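Local atomic coordinates of chemotaxis protein motB (PDB entry 3CYP), a protein that probably forms, together with MotA, the stator of the bacterial flagellar motor, this periplasmic C-terminal domain being its cell wall anchor. Residues L33-D46 / N106-D119. Sequence-based numbering, arbitrary orientation.
Sequences LPKRVHINVRGFTD and NNRVEIFFSTDAND
R42 and F112 meet on one face of the central antiparallel strand pair (38-44 with 108-114) of an OmpA-like domain, a fold consistent with peptidoglycan recognition. Following R42 outward, CB packs against E110 O, CG lies between E110 O and F112 CD1, CD reaches F112 CD1 at 3.5 Å, and NE lies above F112 CG while giving its N-H to N40 OD1 (2.7 Å). CZ and NH1 then cover the ring, NH1 over its centre and 3.3 Å from F112 CE2, while NH2 lies nearest F112 CD2. R42 CZ sits 3.6 Å from the F112 ring centroid, over the face, and the planes differ by only 7°, together the evidence for a flat cation-pi stack; the N40 bond, lying close to the guanidinium plane, fixes its rotation. With CG beside the backbone N (chi1 -62°), the extended chain runs diagonally to F112 rather than to the directly paired E110.

The stack recurs with roles exchanged: R108, bent at chi2 (-87°), lies on F44, and its NE and NH2 both grip E110 OE1. On the other face, V41 CG1 presses V109 CG1 at 3.4 Å, tighter than usual. Strand 83-87 continues the sheet beyond 38-44. At the far end, R36 NH1 and NH2 converge on D116 OD2, NH2 at 2.7 Å.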
loop_
_atom_site.group_PDB
_atom_site.type_symbol
_atom_site.label_atom_id
_atom_site.label_comp_id
_atom_site.label_asym_id
_atom_site.label_seq_id
_atom_site.Cartn_x
_atom_site.Cartn_y
_atom_site.Cartn_z
ATOM N N LEU B 33 15.467 -11.881 2.725
ATOM C CA LEU B 33 16.252 -10.642 2.948
ATOM C C LEU B 33 16.315 -10.253 4.410
ATOM O O LEU B 33 15.448 -10.595 5.218
ATOM C CB LEU B 33 15.623 -9.452 2.181
ATOM C CG LEU B 33 15.462 -9.641 0.693
ATOM C CD1 LEU B 33 14.888 -8.398 0.038
ATOM C CD2 LEU B 33 16.761 -10.084 -0.005
ATOM N N PRO B 34 17.349 -9.449 4.757
ATOM C CA PRO B 34 17.396 -8.835 6.072
ATOM C C PRO B 34 16.130 -8.072 6.362
ATOM O O PRO B 34 15.597 -7.396 5.459
ATOM C CB PRO B 34 18.613 -7.905 5.962
ATOM C CG PRO B 34 19.468 -8.499 4.971
ATOM C CD PRO B 34 18.496 -9.050 3.932
ATOM N N LYS B 35 15.662 -8.135 7.606
ATOM C CA LYS B 35 14.452 -7.469 8.033
ATOM C C LYS B 35 14.467 -5.968 7.806
ATOM O O LYS B 35 13.408 -5.379 7.616
ATOM C CB LYS B 35 14.203 -7.709 9.522
ATOM C CG LYS B 35 13.858 -9.123 9.869
ATOM C CD LYS B 35 13.664 -9.292 11.387
ATOM C CE LYS B 35 14.886 -8.886 12.233
ATOM N NZ LYS B 35 15.955 -9.915 12.263
ATOM N N ARG B 36 15.656 -5.362 7.794
ATOM C CA ARG B 36 15.737 -3.917 7.622
ATOM C C ARG B 36 15.576 -3.483 6.168
ATOM O O ARG B 36 15.512 -2.277 5.898
ATOM C CB ARG B 36 17.031 -3.349 8.237
ATOM C CG ARG B 36 16.953 -3.269 9.729
ATOM C CD ARG B 36 18.308 -2.952 10.387
ATOM N NE ARG B 36 18.902 -1.700 9.936
ATOM C CZ ARG B 36 19.976 -1.598 9.162
ATOM N NH1 ARG B 36 20.575 -2.688 8.665
ATOM N NH2 ARG B 36 20.448 -0.397 8.861
ATOM N N VAL B 37 15.548 -4.442 5.247
ATOM C CA VAL B 37 15.394 -4.133 3.834
ATOM C C VAL B 37 13.868 -4.069 3.577
ATOM O O VAL B 37 13.099 -5.001 3.902
ATOM C CB VAL B 37 16.051 -5.211 2.891
ATOM C CG1 VAL B 37 15.682 -4.931 1.407
ATOM C CG2 VAL B 37 17.588 -5.302 3.117
ATOM N N HIS B 38 13.425 -2.977 2.974
ATOM C CA HIS B 38 12.040 -2.836 2.565
ATOM C C HIS B 38 11.945 -2.784 1.039
ATOM O O HIS B 38 12.952 -2.628 0.325
ATOM C CB HIS B 38 11.416 -1.610 3.207
ATOM C CG HIS B 38 11.157 -1.756 4.678
ATOM N ND1 HIS B 38 10.070 -1.174 5.291
ATOM C CD2 HIS B 38 11.854 -2.382 5.654
ATOM C CE1 HIS B 38 10.072 -1.501 6.580
ATOM N NE2 HIS B 38 11.153 -2.213 6.831
ATOM N N ILE B 39 10.727 -3.008 0.563
ATOM C CA ILE B 39 10.421 -3.164 -0.856
ATOM C C ILE B 39 9.323 -2.174 -1.231
ATOM O O ILE B 39 8.291 -2.122 -0.559
ATOM C CB ILE B 39 9.883 -4.589 -1.085
ATOM C CG1 ILE B 39 10.969 -5.613 -0.698
ATOM C CG2 ILE B 39 9.309 -4.753 -2.528
ATOM C CD1 ILE B 39 12.069 -5.660 -1.607
ATOM N N ASN B 40 9.525 -1.434 -2.318
ATOM C CA ASN B 40 8.527 -0.468 -2.874
ATOM C C ASN B 40 8.158 -1.001 -4.241
ATOM O O ASN B 40 9.021 -1.191 -5.094
ATOM C CB ASN B 40 9.132 0.956 -2.950
ATOM C CG ASN B 40 8.216 1.981 -3.510
ATOM O OD1 ASN B 40 8.560 2.653 -4.501
ATOM N ND2 ASN B 40 7.091 2.132 -2.915
ATOM N N VAL B 41 6.857 -1.263 -4.414
ATOM C CA VAL B 41 6.310 -1.833 -5.626
ATOM C C VAL B 41 5.786 -0.639 -6.421
ATOM O O VAL B 41 4.827 0.066 -6.002
ATOM C CB VAL B 41 5.151 -2.777 -5.290
ATOM C CG1 VAL B 41 4.555 -3.348 -6.571
ATOM C CG2 VAL B 41 5.619 -3.850 -4.299
ATOM N N ARG B 42 6.468 -0.365 -7.542
ATOM C CA ARG B 42 6.238 0.843 -8.334
ATOM C C ARG B 42 5.501 0.515 -9.621
ATOM O O ARG B 42 5.983 -0.281 -10.409
ATOM C CB ARG B 42 7.569 1.496 -8.724
ATOM C CG ARG B 42 8.320 1.907 -7.544
ATOM C CD ARG B 42 9.484 2.776 -7.910
ATOM N NE ARG B 42 10.141 3.172 -6.679
ATOM C CZ ARG B 42 11.201 3.955 -6.617
ATOM N NH1 ARG B 42 11.773 4.403 -7.731
ATOM N NH2 ARG B 42 11.713 4.233 -5.421
ATOM N N GLY B 43 4.412 1.236 -9.872
ATOM C CA GLY B 43 3.611 1.031 -11.081
ATOM C C GLY B 43 3.762 2.152 -12.096
ATOM O O GLY B 43 3.932 3.322 -11.738
ATOM N N PHE B 44 3.705 1.764 -13.380
ATOM C CA PHE B 44 3.898 2.682 -14.495
ATOM C C PHE B 44 2.953 2.329 -15.635
ATOM O O PHE B 44 2.402 1.213 -15.702
ATOM C CB PHE B 44 5.298 2.625 -15.043
ATOM C CG PHE B 44 6.405 2.761 -14.008
ATOM C CD1 PHE B 44 7.038 3.990 -13.821
ATOM C CD2 PHE B 44 6.825 1.667 -13.258
ATOM C CE1 PHE B 44 8.062 4.128 -12.906
ATOM C CE2 PHE B 44 7.892 1.789 -12.360
ATOM C CZ PHE B 44 8.496 3.029 -12.180
ATOM N N THR B 45 2.775 3.336 -16.494
ATOM C CA THR B 45 2.082 3.214 -17.781
ATOM C C THR B 45 2.863 3.857 -18.918
ATOM O O THR B 45 3.820 4.592 -18.721
ATOM C CB THR B 45 0.717 3.967 -17.720
ATOM O OG1 THR B 45 0.982 5.381 -17.695
ATOM C CG2 THR B 45 -0.101 3.557 -16.480
ATOM N N ASP B 46 2.421 3.565 -20.134
ATOM C CA ASP B 46 2.774 4.366 -21.294
ATOM C C ASP B 46 1.962 5.664 -21.270
ATOM O O ASP B 46 1.241 5.957 -20.295
ATOM C CB ASP B 46 2.551 3.562 -22.591
ATOM C CG ASP B 46 1.110 3.145 -22.820
ATOM O OD1 ASP B 46 0.191 3.889 -22.453
ATOM O OD2 ASP B 46 0.893 2.075 -23.422
ATOM N N ASN B 106 6.408 0.139 -21.383
ATOM C CA ASN B 106 6.241 1.082 -20.257
ATOM C C ASN B 106 5.124 0.713 -19.296
ATOM O O ASN B 106 4.994 1.313 -18.239
ATOM C CB ASN B 106 6.063 2.523 -20.777
ATOM C CG ASN B 106 7.338 3.078 -21.430
ATOM O OD1 ASN B 106 8.446 2.763 -21.009
ATOM N ND2 ASN B 106 7.185 3.874 -22.513
ATOM N N ASN B 107 4.300 -0.259 -19.656
ATOM C CA ASN B 107 3.213 -0.721 -18.828
ATOM C C ASN B 107 3.749 -1.839 -17.949
ATOM O O ASN B 107 3.772 -3.014 -18.334
ATOM C CB ASN B 107 2.062 -1.205 -19.712
ATOM C CG ASN B 107 1.475 -0.093 -20.493
ATOM O OD1 ASN B 107 0.968 0.864 -19.915
ATOM N ND2 ASN B 107 1.637 -0.133 -21.823
ATOM N N ARG B 108 4.198 -1.466 -16.754
ATOM C CA ARG B 108 4.932 -2.421 -15.916
ATOM C C ARG B 108 4.935 -2.017 -14.457
ATOM O O ARG B 108 4.598 -0.903 -14.104
ATOM C CB ARG B 108 6.375 -2.619 -16.423
ATOM C CG ARG B 108 7.472 -1.678 -15.915
ATOM C CD ARG B 108 7.610 -0.446 -16.679
ATOM N NE ARG B 108 8.616 0.487 -16.154
ATOM C CZ ARG B 108 8.566 1.783 -16.394
ATOM N NH1 ARG B 108 7.607 2.278 -17.148
ATOM N NH2 ARG B 108 9.432 2.606 -15.844
ATOM N N VAL B 109 5.312 -2.979 -13.634
ATOM C CA VAL B 109 5.556 -2.749 -12.200
ATOM C C VAL B 109 7.005 -3.151 -11.974
ATOM O O VAL B 109 7.451 -4.175 -12.499
ATOM C CB VAL B 109 4.589 -3.527 -11.327
ATOM C CG1 VAL B 109 5.122 -3.595 -9.876
ATOM C CG2 VAL B 109 3.232 -2.909 -11.372
ATOM N N GLU B 110 7.734 -2.296 -11.230
ATOM C CA GLU B 110 9.149 -2.518 -10.872
ATOM C C GLU B 110 9.266 -2.677 -9.370
ATOM O O GLU B 110 8.532 -2.013 -8.620
ATOM C CB GLU B 110 10.048 -1.346 -11.336
ATOM C CG GLU B 110 9.998 -1.126 -12.844
ATOM C CD GLU B 110 10.826 0.029 -13.315
ATOM O OE1 GLU B 110 10.864 0.252 -14.548
ATOM O OE2 GLU B 110 11.410 0.758 -12.468
ATOM N N ILE B 111 10.215 -3.510 -8.950
ATOM C CA ILE B 111 10.500 -3.763 -7.528
ATOM C C ILE B 111 11.747 -2.962 -7.147
ATOM O O ILE B 111 12.790 -3.125 -7.785
ATOM C CB ILE B 111 10.773 -5.236 -7.256
ATOM C CG1 ILE B 111 9.486 -6.080 -7.495
ATOM C CG2 ILE B 111 11.319 -5.421 -5.829
ATOM C CD1 ILE B 111 8.323 -5.788 -6.521
ATOM N N PHE B 112 11.598 -2.064 -6.171
ATOM C CA PHE B 112 12.704 -1.306 -5.606
ATOM C C PHE B 112 13.025 -1.779 -4.208
ATOM O O PHE B 112 12.128 -1.955 -3.367
ATOM C CB PHE B 112 12.395 0.181 -5.664
ATOM C CG PHE B 112 12.809 0.807 -6.959
ATOM C CD1 PHE B 112 12.164 0.464 -8.143
ATOM C CD2 PHE B 112 13.889 1.703 -7.031
ATOM C CE1 PHE B 112 12.550 1.062 -9.368
ATOM C CE2 PHE B 112 14.279 2.273 -8.268
ATOM C CZ PHE B 112 13.623 1.944 -9.410
ATOM N N PHE B 113 14.312 -1.969 -3.943
ATOM C CA PHE B 113 14.788 -2.362 -2.617
ATOM C C PHE B 113 15.290 -1.107 -1.889
ATOM O O PHE B 113 15.990 -0.277 -2.480
ATOM C CB PHE B 113 15.969 -3.306 -2.763
ATOM C CG PHE B 113 15.630 -4.565 -3.512
ATOM C CD1 PHE B 113 15.223 -5.670 -2.846
ATOM C CD2 PHE B 113 15.674 -4.573 -4.902
ATOM C CE1 PHE B 113 14.869 -6.836 -3.556
ATOM C CE2 PHE B 113 15.303 -5.717 -5.636
ATOM C CZ PHE B 113 14.924 -6.834 -4.966
ATOM N N SER B 114 14.941 -1.015 -0.617
ATOM C CA SER B 114 15.466 0.030 0.259
ATOM C C SER B 114 16.412 -0.677 1.248
ATOM O O SER B 114 15.970 -1.462 2.082
ATOM C CB SER B 114 14.330 0.729 0.999
ATOM O OG SER B 114 14.823 1.559 2.030
ATOM N N THR B 115 17.689 -0.352 1.145
ATOM C CA THR B 115 18.695 -1.093 1.859
ATOM C C THR B 115 19.884 -0.218 2.282
ATOM O O THR B 115 20.241 0.723 1.579
ATOM C CB THR B 115 19.244 -2.239 0.972
ATOM O OG1 THR B 115 20.205 -2.988 1.715
ATOM C CG2 THR B 115 19.856 -1.696 -0.333
ATOM N N ASP B 116 20.479 -0.569 3.399
ATOM C CA ASP B 116 21.764 0.081 3.750
ATOM C C ASP B 116 22.887 -0.585 2.967
ATOM O O ASP B 116 22.663 -1.576 2.261
ATOM C CB ASP B 116 21.971 0.160 5.264
ATOM C CG ASP B 116 22.428 -1.145 5.912
ATOM O OD1 ASP B 116 22.874 -2.066 5.230
ATOM O OD2 ASP B 116 22.372 -1.227 7.161
ATOM N N ALA B 117 24.091 -0.046 3.087
ATOM C CA ALA B 117 25.201 -0.480 2.247
ATOM C C ALA B 117 25.607 -1.915 2.602
ATOM O O ALA B 117 26.049 -2.662 1.728
ATOM C CB ALA B 117 26.397 0.432 2.440
ATOM N N ASN B 118 25.508 -2.283 3.861
ATOM C CA ASN B 118 25.964 -3.621 4.287
ATOM C C ASN B 118 25.024 -4.725 3.835
ATOM O O ASN B 118 25.493 -5.761 3.342
ATOM C CB ASN B 118 26.139 -3.666 5.783
ATOM C CG ASN B 118 27.201 -2.696 6.238
ATOM O OD1 ASN B 118 28.259 -2.625 5.611
ATOM N ND2 ASN B 118 26.892 -1.887 7.242
ATOM N N ASP B 119 23.719 -4.494 4.004
ATOM C CA ASP B 119 22.698 -5.469 3.551
ATOM C C ASP B 119 22.662 -5.609 2.026
ATOM O O ASP B 119 22.206 -6.632 1.502
ATOM C CB ASP B 119 21.309 -5.084 4.070
ATOM C CG ASP B 119 21.128 -5.367 5.550
ATOM O OD1 ASP B 119 21.939 -6.130 6.152
ATOM O OD2 ASP B 119 20.179 -4.824 6.156
HETATM O O HOH W 1 14.380 -0.052 4.401
HETATM O O HOH W 2 20.086 -5.622 8.596
HETATM O O HOH W 3 6.458 4.911 -17.425
#